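Local atomic coordinates of voltage-sensor containing phosphatase (Ciona intestinalis, PDB entry 3V0D), a protein that probably dephosphorylates membrane phosphoinositides under the control of an attached voltage sensor, using a PTEN-like phosphatase domain paired with a C2 domain. Residues R19-D24 and K60-D65; L25-V30 and I35-P40; F39-S42 and F48-P51; G53-F58 and T81-H86. The protein carries 1 engineered substitution. One frame throughout, in Å; residues are numbered along the deposited sequence.

Contact 1: residues R19-D24 and K60-D65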
loop_
_atom_site.group_PDB
_atom_site.type_symbol
_atom_site.label_atom_id
_atom_site.label_comp_id
_atom_site.label_asym_id
_atom_site.label_seq_id
_atom_site.Cartn_x
_atom_site.Cartn_y
_atom_site.Cartn_z
ATOM N N ARG A 19 23.627 14.946 -3.674
ATOM C CA ARG A 19 24.570 15.556 -4.618
ATOM C C ARG A 19 25.841 15.904 -3.868
ATOM O O ARG A 19 26.016 17.045 -3.409
ATOM C CB ARG A 19 23.985 16.818 -5.250
ATOM C CG ARG A 19 22.800 16.620 -6.179
ATOM C CD ARG A 19 22.386 17.963 -6.804
ATOM N NE ARG A 19 21.067 17.923 -7.443
ATOM C CZ ARG A 19 20.850 17.750 -8.749
ATOM N NH1 ARG A 19 19.606 17.731 -9.220
ATOM N NH2 ARG A 19 21.865 17.598 -9.594
ATOM N N LYS A 20 26.731 14.924 -3.758
ATOM C CA LYS A 20 27.876 14.995 -2.863
ATOM C C LYS A 20 28.930 13.967 -3.261
ATOM O O LYS A 20 28.597 12.874 -3.730
ATOM C CB LYS A 20 27.408 14.741 -1.423
ATOM C CG LYS A 20 28.354 15.210 -0.331
ATOM C CD LYS A 20 27.594 15.553 0.949
ATOM C CE LYS A 20 27.215 14.317 1.757
ATOM N NZ LYS A 20 26.412 14.683 2.963
ATOM N N ASP A 21 30.199 14.335 -3.086
ATOM C CA ASP A 21 31.337 13.422 -3.253
ATOM C C ASP A 21 31.345 12.676 -4.587
ATOM O O ASP A 21 31.714 11.504 -4.646
ATOM C CB ASP A 21 31.410 12.437 -2.081
ATOM C CG ASP A 21 31.458 13.134 -0.737
ATOM O OD1 ASP A 21 30.751 12.680 0.189
ATOM O OD2 ASP A 21 32.190 14.147 -0.610
ATOM N N GLY A 22 30.930 13.362 -5.646
ATOM C CA GLY A 22 30.930 12.790 -6.985
ATOM C C GLY A 22 29.752 11.892 -7.313
ATOM O O GLY A 22 29.797 11.164 -8.299
ATOM N N PHE A 23 28.703 11.945 -6.489
ATOM C CA PHE A 23 27.442 11.247 -6.754
ATOM C C PHE A 23 26.337 12.255 -6.978
ATOM O O PHE A 23 26.363 13.367 -6.433
ATOM C CB PHE A 23 27.059 10.335 -5.589
ATOM C CG PHE A 23 28.008 9.197 -5.387
ATOM C CD1 PHE A 23 29.020 9.274 -4.432
ATOM C CD2 PHE A 23 27.905 8.049 -6.167
ATOM C CE1 PHE A 23 29.903 8.215 -4.252
ATOM C CE2 PHE A 23 28.782 6.979 -5.984
ATOM C CZ PHE A 23 29.781 7.060 -5.041
ATOM N N ASP A 24 25.374 11.865 -7.797
ATOM C CA ASP A 24 24.189 12.654 -8.024
ATOM C C ASP A 24 23.057 11.654 -8.173
ATOM O O ASP A 24 22.827 11.137 -9.264
ATOM C CB ASP A 24 24.353 13.525 -9.278
ATOM C CG ASP A 24 23.249 14.550 -9.422
ATOM O OD1 ASP A 24 23.446 15.508 -10.202
ATOM O OD2 ASP A 24 22.192 14.415 -8.771
ATOM N N LYS A 60 29.088 0.421 -2.201
ATOM C CA LYS A 60 30.398 -0.182 -2.002
ATOM C C LYS A 60 31.408 0.821 -1.440
ATOM O O LYS A 60 32.312 0.440 -0.681
ATOM C CB LYS A 60 30.896 -0.760 -3.314
ATOM C CG LYS A 60 30.109 -1.980 -3.721
ATOM C CD LYS A 60 30.610 -2.537 -5.021
ATOM C CE LYS A 60 29.661 -3.577 -5.574
ATOM N NZ LYS A 60 29.743 -3.586 -7.073
ATOM N N THR A 61 31.253 2.095 -1.802
ATOM C CA THR A 61 32.162 3.166 -1.375
ATOM C C THR A 61 31.837 3.679 0.021
ATOM O O THR A 61 32.734 3.839 0.855
ATOM C CB THR A 61 32.118 4.362 -2.373
ATOM O OG1 THR A 61 32.501 3.900 -3.670
ATOM C CG2 THR A 61 33.067 5.511 -1.938
ATOM N N LYS A 62 30.557 3.938 0.267
ATOM C CA LYS A 62 30.121 4.604 1.486
ATOM C C LYS A 62 29.793 3.657 2.631
ATOM O O LYS A 62 29.854 4.049 3.813
ATOM C CB LYS A 62 28.903 5.487 1.206
ATOM C CG LYS A 62 29.116 6.626 0.214
ATOM C CD LYS A 62 29.953 7.724 0.787
ATOM C CE LYS A 62 29.853 8.985 -0.057
ATOM N NZ LYS A 62 30.761 10.016 0.504
ATOM N N HIS A 63 29.401 2.429 2.296
ATOM C CA HIS A 63 28.969 1.473 3.309
ATOM C C HIS A 63 29.544 0.086 3.019
ATOM O O HIS A 63 28.802 -0.906 3.020
ATOM C CB HIS A 63 27.434 1.422 3.379
ATOM C CG HIS A 63 26.801 2.740 3.697
ATOM N ND1 HIS A 63 26.830 3.291 4.962
ATOM C CD2 HIS A 63 26.152 3.632 2.907
ATOM C CE1 HIS A 63 26.198 4.453 4.940
ATOM N NE2 HIS A 63 25.785 4.688 3.705
ATOM N N PRO A 64 30.869 0.005 2.750
ATOM C CA PRO A 64 31.410 -1.279 2.296
ATOM C C PRO A 64 31.116 -2.424 3.264
ATOM O O PRO A 64 31.356 -2.319 4.481
ATOM C CB PRO A 64 32.933 -1.024 2.199
ATOM C CG PRO A 64 33.172 0.150 3.061
ATOM C CD PRO A 64 31.940 0.997 2.927
ATOM N N ASP A 65 30.551 -3.496 2.710
ATOM C CA ASP A 65 30.191 -4.704 3.463
ATOM C C ASP A 65 29.196 -4.465 4.586
ATOM O O ASP A 65 29.032 -5.316 5.467
ATOM C CB ASP A 65 31.429 -5.417 4.027
ATOM C CG ASP A 65 32.392 -5.849 2.960
ATOM O OD1 ASP A 65 31.969 -6.451 1.945
ATOM O OD2 ASP A 65 33.589 -5.585 3.154
#

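Contact 2: residues L25-V30 and I35-P40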
loop_
_atom_site.group_PDB
_atom_site.type_symbol
_atom_site.label_atom_id
_atom_site.label_comp_id
_atom_site.label_asym_id
_atom_site.label_seq_id
_atom_site.Cartn_x
_atom_site.Cartn_y
_atom_site.Cartn_z
ATOM N N LEU A 25 22.366 11.382 -7.067
ATOM C CA LEU A 25 21.372 10.309 -7.013
ATOM C C LEU A 25 20.085 10.732 -6.318
ATOM O O LEU A 25 20.111 11.559 -5.396
ATOM C CB LEU A 25 21.958 9.082 -6.289
ATOM C CG LEU A 25 23.132 8.365 -6.970
ATOM C CD1 LEU A 25 23.766 7.355 -6.021
ATOM C CD2 LEU A 25 22.701 7.672 -8.269
ATOM N N ASP A 26 18.974 10.132 -6.748
ATOM C CA ASP A 26 17.701 10.235 -6.050
ATOM C C ASP A 26 17.757 9.247 -4.870
ATOM O O ASP A 26 17.472 8.056 -5.015
ATOM C CB ASP A 26 16.555 9.905 -7.017
ATOM C CG ASP A 26 15.169 10.130 -6.419
ATOM O OD1 ASP A 26 15.052 10.399 -5.207
ATOM O OD2 ASP A 26 14.186 10.097 -7.205
ATOM N N LEU A 27 18.161 9.743 -3.708
ATOM C CA LEU A 27 18.520 8.911 -2.572
ATOM C C LEU A 27 18.467 9.818 -1.361
ATOM O O LEU A 27 18.984 10.945 -1.398
ATOM C CB LEU A 27 19.925 8.343 -2.805
ATOM C CG LEU A 27 20.526 7.406 -1.751
ATOM C CD1 LEU A 27 21.541 6.470 -2.390
ATOM C CD2 LEU A 27 21.173 8.182 -0.566
ATOM N N THR A 28 17.839 9.320 -0.298
ATOM C CA THR A 28 17.608 10.098 0.904
ATOM C C THR A 28 18.015 9.286 2.119
ATOM O O THR A 28 17.544 8.149 2.282
ATOM C CB THR A 28 16.100 10.436 1.044
ATOM O OG1 THR A 28 15.633 11.119 -0.132
ATOM C CG2 THR A 28 15.802 11.248 2.312
ATOM N N TYR A 29 18.826 9.860 3.007
ATOM C CA TYR A 29 19.029 9.299 4.338
ATOM C C TYR A 29 17.846 9.687 5.210
ATOM O O TYR A 29 17.758 10.802 5.717
ATOM C CB TYR A 29 20.342 9.774 4.963
ATOM C CG TYR A 29 21.550 9.069 4.420
ATOM C CD1 TYR A 29 22.180 9.508 3.256
ATOM C CD2 TYR A 29 22.048 7.940 5.054
ATOM C CE1 TYR A 29 23.299 8.862 2.760
ATOM C CE2 TYR A 29 23.176 7.273 4.574
ATOM C CZ TYR A 29 23.797 7.741 3.416
ATOM O OH TYR A 29 24.909 7.110 2.912
ATOM N N VAL A 30 16.877 8.789 5.314
ATOM C CA VAL A 30 15.734 9.000 6.201
ATOM C C VAL A 30 16.212 9.100 7.654
ATOM O O VAL A 30 15.767 9.979 8.390
ATOM C CB VAL A 30 14.673 7.904 5.988
ATOM C CG1 VAL A 30 13.528 8.054 6.999
ATOM C CG2 VAL A 30 14.136 7.958 4.535
ATOM N N ILE A 35 17.945 4.313 4.354
ATOM C CA ILE A 35 17.931 5.041 3.110
ATOM C C ILE A 35 16.661 4.701 2.333
ATOM O O ILE A 35 16.246 3.536 2.311
ATOM C CB ILE A 35 19.199 4.715 2.304
ATOM C CG1 ILE A 35 20.435 5.312 2.999
ATOM C CG2 ILE A 35 19.096 5.181 0.850
ATOM C CD1 ILE A 35 21.722 4.585 2.636
ATOM N N ALA A 36 16.058 5.721 1.704
ATOM C CA ALA A 36 14.987 5.540 0.737
ATOM C C ALA A 36 15.492 6.042 -0.603
ATOM O O ALA A 36 16.106 7.108 -0.677
ATOM C CB ALA A 36 13.769 6.321 1.157
ATOM N N MET A 37 15.235 5.308 -1.687
ATOM C CA MET A 37 15.747 5.721 -2.999
ATOM C C MET A 37 14.837 5.197 -4.104
ATOM O O MET A 37 13.950 4.361 -3.863
ATOM C CB MET A 37 17.206 5.267 -3.174
ATOM C CG MET A 37 17.338 3.754 -3.195
ATOM S SD MET A 37 19.082 3.281 -3.206
ATOM C CE MET A 37 18.912 1.494 -3.385
ATOM N N SER A 38 15.063 5.690 -5.316
ATOM C CA SER A 38 14.334 5.228 -6.490
ATOM C C SER A 38 15.002 3.987 -7.101
ATOM O O SER A 38 15.998 3.466 -6.570
ATOM C CB SER A 38 14.200 6.368 -7.499
ATOM O OG SER A 38 15.462 6.869 -7.819
ATOM N N PHE A 39 14.432 3.500 -8.199
ATOM C CA PHE A 39 14.875 2.240 -8.763
ATOM C C PHE A 39 16.296 2.336 -9.361
ATOM O O PHE A 39 16.596 3.290 -10.094
ATOM C CB PHE A 39 13.914 1.832 -9.869
ATOM C CG PHE A 39 14.046 0.388 -10.270
ATOM C CD1 PHE A 39 13.349 -0.587 -9.566
ATOM C CD2 PHE A 39 14.843 -0.016 -11.335
ATOM C CE1 PHE A 39 13.437 -1.923 -9.890
ATOM C CE2 PHE A 39 14.935 -1.379 -11.681
ATOM C CZ PHE A 39 14.227 -2.324 -10.943
ATOM N N PRO A 40 17.184 1.363 -9.068
ATOM C CA PRO A 40 18.524 1.361 -9.692
ATOM C C PRO A 40 18.372 0.857 -11.124
ATOM O O PRO A 40 18.153 -0.343 -11.359
ATOM C CB PRO A 40 19.340 0.390 -8.819
ATOM C CG PRO A 40 18.412 -0.331 -7.974
ATOM C CD PRO A 40 17.030 0.251 -8.109
#

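Contact 3: residues F39-S42 and F48-P51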
loop_
_atom_site.group_PDB
_atom_site.type_symbol
_atom_site.label_atom_id
_atom_site.label_comp_id
_atom_site.label_asym_id
_atom_site.label_seq_id
_atom_site.Cartn_x
_atom_site.Cartn_y
_atom_site.Cartn_z
ATOM N N PHE A 39 14.432 3.500 -8.199
ATOM C CA PHE A 39 14.875 2.240 -8.763
ATOM C C PHE A 39 16.296 2.336 -9.361
ATOM O O PHE A 39 16.596 3.290 -10.094
ATOM C CB PHE A 39 13.914 1.832 -9.869
ATOM C CG PHE A 39 14.046 0.388 -10.270
ATOM C CD1 PHE A 39 13.349 -0.587 -9.566
ATOM C CD2 PHE A 39 14.843 -0.016 -11.335
ATOM C CE1 PHE A 39 13.437 -1.923 -9.890
ATOM C CE2 PHE A 39 14.935 -1.379 -11.681
ATOM C CZ PHE A 39 14.227 -2.324 -10.943
ATOM N N PRO A 40 17.184 1.363 -9.068
ATOM C CA PRO A 40 18.524 1.361 -9.692
ATOM C C PRO A 40 18.372 0.857 -11.124
ATOM O O PRO A 40 18.153 -0.343 -11.359
ATOM C CB PRO A 40 19.340 0.390 -8.819
ATOM C CG PRO A 40 18.412 -0.331 -7.974
ATOM C CD PRO A 40 17.030 0.251 -8.109
ATOM N N SER A 41 18.498 1.780 -12.072
ATOM C CA SER A 41 18.054 1.552 -13.435
ATOM C C SER A 41 19.157 1.051 -14.360
ATOM O O SER A 41 20.342 1.281 -14.128
ATOM C CB SER A 41 17.451 2.848 -13.958
ATOM O OG SER A 41 16.402 3.257 -13.099
ATOM N N SER A 42 18.730 0.370 -15.425
ATOM C CA SER A 42 19.619 -0.277 -16.371
ATOM C C SER A 42 20.371 0.741 -17.187
ATOM O O SER A 42 19.834 1.808 -17.514
ATOM C CB SER A 42 18.832 -1.210 -17.302
ATOM O OG SER A 42 17.857 -0.505 -18.056
ATOM N N PHE A 48 16.588 11.381 -15.299
ATOM C CA PHE A 48 15.517 11.045 -14.367
ATOM C C PHE A 48 15.586 9.603 -13.919
ATOM O O PHE A 48 14.545 8.954 -13.702
ATOM C CB PHE A 48 14.141 11.450 -14.912
ATOM C CG PHE A 48 14.104 12.863 -15.427
ATOM C CD1 PHE A 48 14.591 13.921 -14.648
ATOM C CD2 PHE A 48 13.612 13.141 -16.694
ATOM C CE1 PHE A 48 14.574 15.239 -15.133
ATOM C CE2 PHE A 48 13.593 14.447 -17.176
ATOM C CZ PHE A 48 14.077 15.495 -16.401
ATOM N N ARG A 49 16.814 9.104 -13.763
ATOM C CA ARG A 49 17.007 7.793 -13.156
ATOM C C ARG A 49 18.377 7.650 -12.514
ATOM O O ARG A 49 19.338 8.329 -12.908
ATOM C CB ARG A 49 16.762 6.698 -14.183
ATOM C CG ARG A 49 17.639 6.819 -15.395
ATOM C CD ARG A 49 16.981 6.249 -16.672
ATOM N NE ARG A 49 17.394 4.861 -16.910
ATOM C CZ ARG A 49 16.656 3.933 -17.515
ATOM N NH1 ARG A 49 15.440 4.226 -17.965
ATOM N NH2 ARG A 49 17.135 2.700 -17.669
ATOM N N ASN A 50 18.449 6.763 -11.527
ATOM C CA ASN A 50 19.685 6.418 -10.865
ATOM C C ASN A 50 20.320 5.245 -11.593
ATOM O O ASN A 50 19.793 4.162 -11.562
ATOM C CB ASN A 50 19.393 5.902 -9.450
ATOM C CG ASN A 50 18.995 6.983 -8.455
ATOM O OD1 ASN A 50 18.937 8.178 -8.777
ATOM N ND2 ASN A 50 18.691 6.549 -7.225
ATOM N N PRO A 51 21.451 5.451 -12.277
ATOM C CA PRO A 51 22.082 4.320 -12.971
ATOM C C PRO A 51 22.569 3.291 -11.964
ATOM O O PRO A 51 23.206 3.651 -10.965
ATOM C CB PRO A 51 23.259 4.974 -13.700
ATOM C CG PRO A 51 22.932 6.444 -13.765
ATOM C CD PRO A 51 22.185 6.709 -12.477
HETATM O O HOH W 1 16.007 5.917 -10.298
HETATM O O HOH W 2 20.007 4.252 -15.962
#

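Contact 4: residues G53-F58 and T81-H86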
loop_
_atom_site.group_PDB
_atom_site.type_symbol
_atom_site.label_atom_id
_atom_site.label_comp_id
_atom_site.label_asym_id
_atom_site.label_seq_id
_atom_site.Cartn_x
_atom_site.Cartn_y
_atom_site.Cartn_z
ATOM N N GLY A 53 24.981 1.202 -11.955
ATOM C CA GLY A 53 26.419 1.271 -11.719
ATOM C C GLY A 53 26.782 2.316 -10.674
ATOM O O GLY A 53 27.659 2.082 -9.834
ATOM N N GLU A 54 26.106 3.467 -10.709
ATOM C CA GLU A 54 26.358 4.519 -9.732
ATOM C C GLU A 54 25.798 4.181 -8.352
ATOM O O GLU A 54 26.414 4.470 -7.339
ATOM C CB GLU A 54 25.801 5.861 -10.230
ATOM C CG GLU A 54 26.666 6.496 -11.311
ATOM C CD GLU A 54 28.018 6.850 -10.747
ATOM O OE1 GLU A 54 28.094 7.844 -9.997
ATOM O OE2 GLU A 54 28.990 6.104 -10.997
ATOM N N VAL A 55 24.633 3.546 -8.303
ATOM C CA VAL A 55 24.053 3.163 -7.018
ATOM C C VAL A 55 24.917 2.091 -6.352
ATOM O O VAL A 55 25.212 2.168 -5.149
ATOM C CB VAL A 55 22.594 2.678 -7.183
ATOM C CG1 VAL A 55 21.967 2.353 -5.822
ATOM C CG2 VAL A 55 21.759 3.750 -7.874
ATOM N N SER A 56 25.354 1.108 -7.131
ATOM C CA SER A 56 26.186 0.066 -6.541
ATOM C C SER A 56 27.542 0.630 -6.096
ATOM O O SER A 56 28.031 0.290 -5.011
ATOM C CB SER A 56 26.311 -1.151 -7.426
ATOM O OG SER A 56 26.850 -0.764 -8.656
ATOM N N ARG A 57 28.120 1.531 -6.896
ATOM C CA ARG A 57 29.335 2.244 -6.486
ATOM C C ARG A 57 29.139 3.017 -5.178
ATOM O O ARG A 57 30.009 3.019 -4.316
ATOM C CB ARG A 57 29.823 3.178 -7.609
ATOM C CG ARG A 57 31.180 3.837 -7.352
ATOM C CD ARG A 57 31.676 4.603 -8.567
ATOM N NE ARG A 57 30.959 5.854 -8.819
ATOM C CZ ARG A 57 31.268 7.026 -8.259
ATOM N NH1 ARG A 57 30.573 8.118 -8.570
ATOM N NH2 ARG A 57 32.273 7.112 -7.389
ATOM N N PHE A 58 27.995 3.689 -5.043
ATOM C CA PHE A 58 27.687 4.421 -3.828
ATOM C C PHE A 58 27.770 3.522 -2.598
ATOM O O PHE A 58 28.420 3.859 -1.609
ATOM C CB PHE A 58 26.286 5.048 -3.951
ATOM C CG PHE A 58 25.834 5.810 -2.723
ATOM C CD1 PHE A 58 26.038 7.189 -2.631
ATOM C CD2 PHE A 58 25.223 5.148 -1.644
ATOM C CE1 PHE A 58 25.626 7.888 -1.499
ATOM C CE2 PHE A 58 24.825 5.844 -0.498
ATOM C CZ PHE A 58 25.026 7.218 -0.424
ATOM N N THR A 81 23.925 -9.218 -8.389
ATOM C CA THR A 81 25.354 -9.351 -8.169
ATOM C C THR A 81 26.078 -8.008 -8.245
ATOM O O THR A 81 27.158 -7.857 -7.662
ATOM C CB THR A 81 25.934 -10.471 -9.045
ATOM O OG1 THR A 81 25.191 -11.684 -8.750
ATOM C CG2 THR A 81 27.423 -10.700 -8.771
ATOM N N LYS A 82 25.456 -7.001 -8.876
ATOM C CA LYS A 82 25.971 -5.626 -8.857
ATOM C C LYS A 82 26.077 -5.105 -7.424
ATOM O O LYS A 82 26.909 -4.239 -7.131
ATOM C CB LYS A 82 25.060 -4.705 -9.681
ATOM C CG LYS A 82 25.111 -4.943 -11.173
ATOM C CD LYS A 82 26.417 -4.446 -11.735
ATOM C CE LYS A 82 26.560 -4.785 -13.201
ATOM N NZ LYS A 82 27.963 -4.535 -13.644
ATOM N N PHE A 83 25.196 -5.606 -6.551
ATOM C CA PHE A 83 25.166 -5.214 -5.136
ATOM C C PHE A 83 25.770 -6.322 -4.263
ATOM O O PHE A 83 25.429 -6.460 -3.090
ATOM C CB PHE A 83 23.721 -4.911 -4.713
ATOM C CG PHE A 83 23.172 -3.660 -5.327
ATOM C CD1 PHE A 83 22.302 -3.714 -6.397
ATOM C CD2 PHE A 83 23.548 -2.421 -4.814
ATOM C CE1 PHE A 83 21.800 -2.539 -6.943
ATOM C CE2 PHE A 83 23.060 -1.240 -5.387
ATOM C CZ PHE A 83 22.172 -1.311 -6.431
ATOM N N ASP A 84 26.668 -7.110 -4.857
ATOM C CA ASP A 84 27.336 -8.205 -4.141
ATOM C C ASP A 84 26.340 -9.167 -3.495
ATOM O O ASP A 84 26.604 -9.738 -2.438
ATOM C CB ASP A 84 28.381 -7.689 -3.138
ATOM C CG ASP A 84 29.585 -7.027 -3.823
ATOM O OD1 ASP A 84 29.817 -7.246 -5.027
ATOM O OD2 ASP A 84 30.303 -6.265 -3.144
ATOM N N ASN A 85 25.198 -9.364 -4.155
ATOM C CA ASN A 85 24.195 -10.337 -3.731
ATOM C C ASN A 85 23.556 -9.973 -2.400
ATOM O O ASN A 85 23.070 -10.847 -1.686
ATOM C CB ASN A 85 24.771 -11.758 -3.696
ATOM C CG ASN A 85 25.486 -12.084 -4.975
ATOM O OD1 ASN A 85 24.893 -11.979 -6.063
ATOM N ND2 ASN A 85 26.765 -12.437 -4.874
ATOM N N HIS A 86 23.534 -8.687 -2.068
ATOM C CA HIS A 86 22.924 -8.227 -0.808
ATOM C C HIS A 86 21.574 -7.565 -1.067
ATOM O O HIS A 86 21.291 -6.495 -0.542
ATOM C CB HIS A 86 23.867 -7.231 -0.118
ATOM C CG HIS A 86 25.212 -7.791 0.192
ATOM N ND1 HIS A 86 25.382 -9.002 0.822
ATOM C CD2 HIS A 86 26.458 -7.317 -0.058
ATOM C CE1 HIS A 86 26.677 -9.253 0.952
ATOM N NE2 HIS A 86 27.349 -8.236 0.443
#

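Contact 1: residues R19-D24 and K60-D65
D21 and K62 make the one charged link between the tip of a hairpin and the end of helix 52-62. K62 NZ lies 2.7 Å from D21 OD1, a salt bridge and hydrogen bond in one. The ammonium comes from above the carboxylate plane, 38° out of it, and the two side chains cross at about a right angle. A bend at the second torsion of K62 (chi2 -72°), followed by an extended end, carries NZ across to D21, a span that suits the long lysine chain. A second salt bridge ties the two strands of the hairpin together: R19 NH2 is 2.7 Å from D24 OD1, while D24 also pairs with R17.

Apolar packing is carried by F23. Its CE1 approaches K62 CE at 4.3 Å, the aliphatic part of the lysine packing loosely and obliquely against the ring, and T61 OG1 sits at the edge of the ring. That hydroxyl is engaged by R57 O one helical turn back. F58 meets F23 edge to face, and Y18 touches both F23 and K62, which makes a large flat side chain apt here.

In the backbone, F23 N to K20 O (2.9 Å) and K20 N to F23 O (3.1 Å) close a type I' turn. D21 and G22 both adopt positive phi, which glycine accepts readily and aspartate better than most residues. Paired bonds of this sort mark a two-residue beta hairpin, here laid with its tip and one aromatic against the C-terminal end of a helix in the phosphatase domain.

Contact 2: residues L25-V30 and I35-P40
Strands 27-29 and 35-37 form a buried antiparallel beta hairpin in the mixed sheet of the phosphatase domain, their short axes 4.7 Å apart. T28 and A36 are the hydrogen-bonded pair: T28 N reaches A36 O at 2.8 Å and A36 N reaches T28 O at 2.9 Å. L27 with M37 and Y29 with I35 are non-hydrogen-bonded pairs. Beyond them S38 N makes only a weak, long bond to D26 O.

One face carries L27, Y29, I35 and M37. I35 lies alongside Y29 in a CH-pi contact, its CG1 over the ring face, toward the rim, and 3.9 Å from the ring centroid. L27 CG meets I35 CG2 at 3.7 Å. M37 starts with CG wedged between its backbone N and carbonyl carbon (chi1 65°) and extends away from strand 27-29, its SD still 4.1 Å from L27 CD1. T28 and the small A36 share the other face; A36 CB meets V30 CG2 at the corner, 3.8 Å away, and T28 OG1 and D26 OD1 both bond to R161.

Around the hairpin, F58 of helix 52-62 covers L27 and Y29, F59 covers I35 and M37, and strand 121-125 runs parallel to strand 34-41 along its other edge.

Contact 3: residues F39-S42 and F48-P51
S42 O draws in the side chain of R49: R49 NH2 donates to it at 2.8 Å, in the carbonyl plane and on a lone pair, with the oxygen near the guanidinium plane. While NH2 bonds to the carbonyl directly, R49 NE gives its proton to a water at 2.8 Å that may in turn donate to S42 O. An arginine suits this place because its flat head offers several N-H groups in one plane. The chain bends at its third torsion (chi3 -95°) to bring that head back over S41, whose CB lies against one guanidinium face, 3.6 Å from R49 NE.

The backbones run parallel here. S41 N gives N50 O a nearly straight bond of 2.8 Å, 173° at the hydrogen. F39 O is held twice: a second water donates to it at 2.7 Å and accepts from N50 N, and S41 OG donates to it at 3.0 Å from well above the carbonyl plane. S41 OG stands anti to its own carbonyl carbon (chi1 -57°), which directs the small hydroxyl back toward F39. N50 turns its amide oxygen to D26 N, joining strand 50-51 to the hairpin, and P51 occupies the N-cap position of helix 52-62.

Prolines at 40 and 51 limit the number of backbone donors, and where N50 N and F39 O are too far apart to bond, a water joins them. The chemistry implies a short, partly hydrated parallel ladder, carried on by S41 N to N50 O and by a backbone bond between S41 and I52.

Contact 4: residues G53-F58 and T81-H86
One turn of helix 52-62 faces a short 3-10 segment and the type I' turn F83 to H86 that follows it, the nearest CA atoms being those of S56 and F83, 5.6 Å apart. F83 supplies the main surface. S56 CB lies over one face of its ring, 4.2 Å from the centroid and 24° off the normal, in a CH-pi contact, while V55 CG1 comes in at the ring edge, 3.7 Å from F83 CZ.

A small side chain suits position 56, where the chain passes close by and S56 CB is 3.2 Å from K82 O. The serine hydroxyl, set between the backbone N and the carbonyl carbon (chi1 58°), bonds back to its own helix, chiefly to I52 O, with G53 O also within reach. F83 also touches I52 and P40.

No hydrogen bond joins the two segments themselves, so van der Waals fit of aliphatic groups to an aromatic ring holds them together; the nearest polar tie is K60 NZ to K82 O, one turn further along the helix.

All four contacts lie in the phosphatase domain, on the same side of the chain's centre, their centres about 10 to 15 Å apart. Contacts 2 and 3 are the closest pair: they share F39 and P40 and build neighbouring parts of one mixed sheet. Strand 50-51 then leads directly into helix 52-62, which contacts 1 and 4 both use. Along the chain, contacts 2 and 3 open and close between the two segments of contact 1, whereas contacts 1 and 4 interleave. F39 meets H125 and has a backbone hydrogen bond with K127, so this end of strand 34-41 adjoins the phosphatase signature loop, linking the N-terminal hairpins and helix 52-62 to the surroundings of the probable active site.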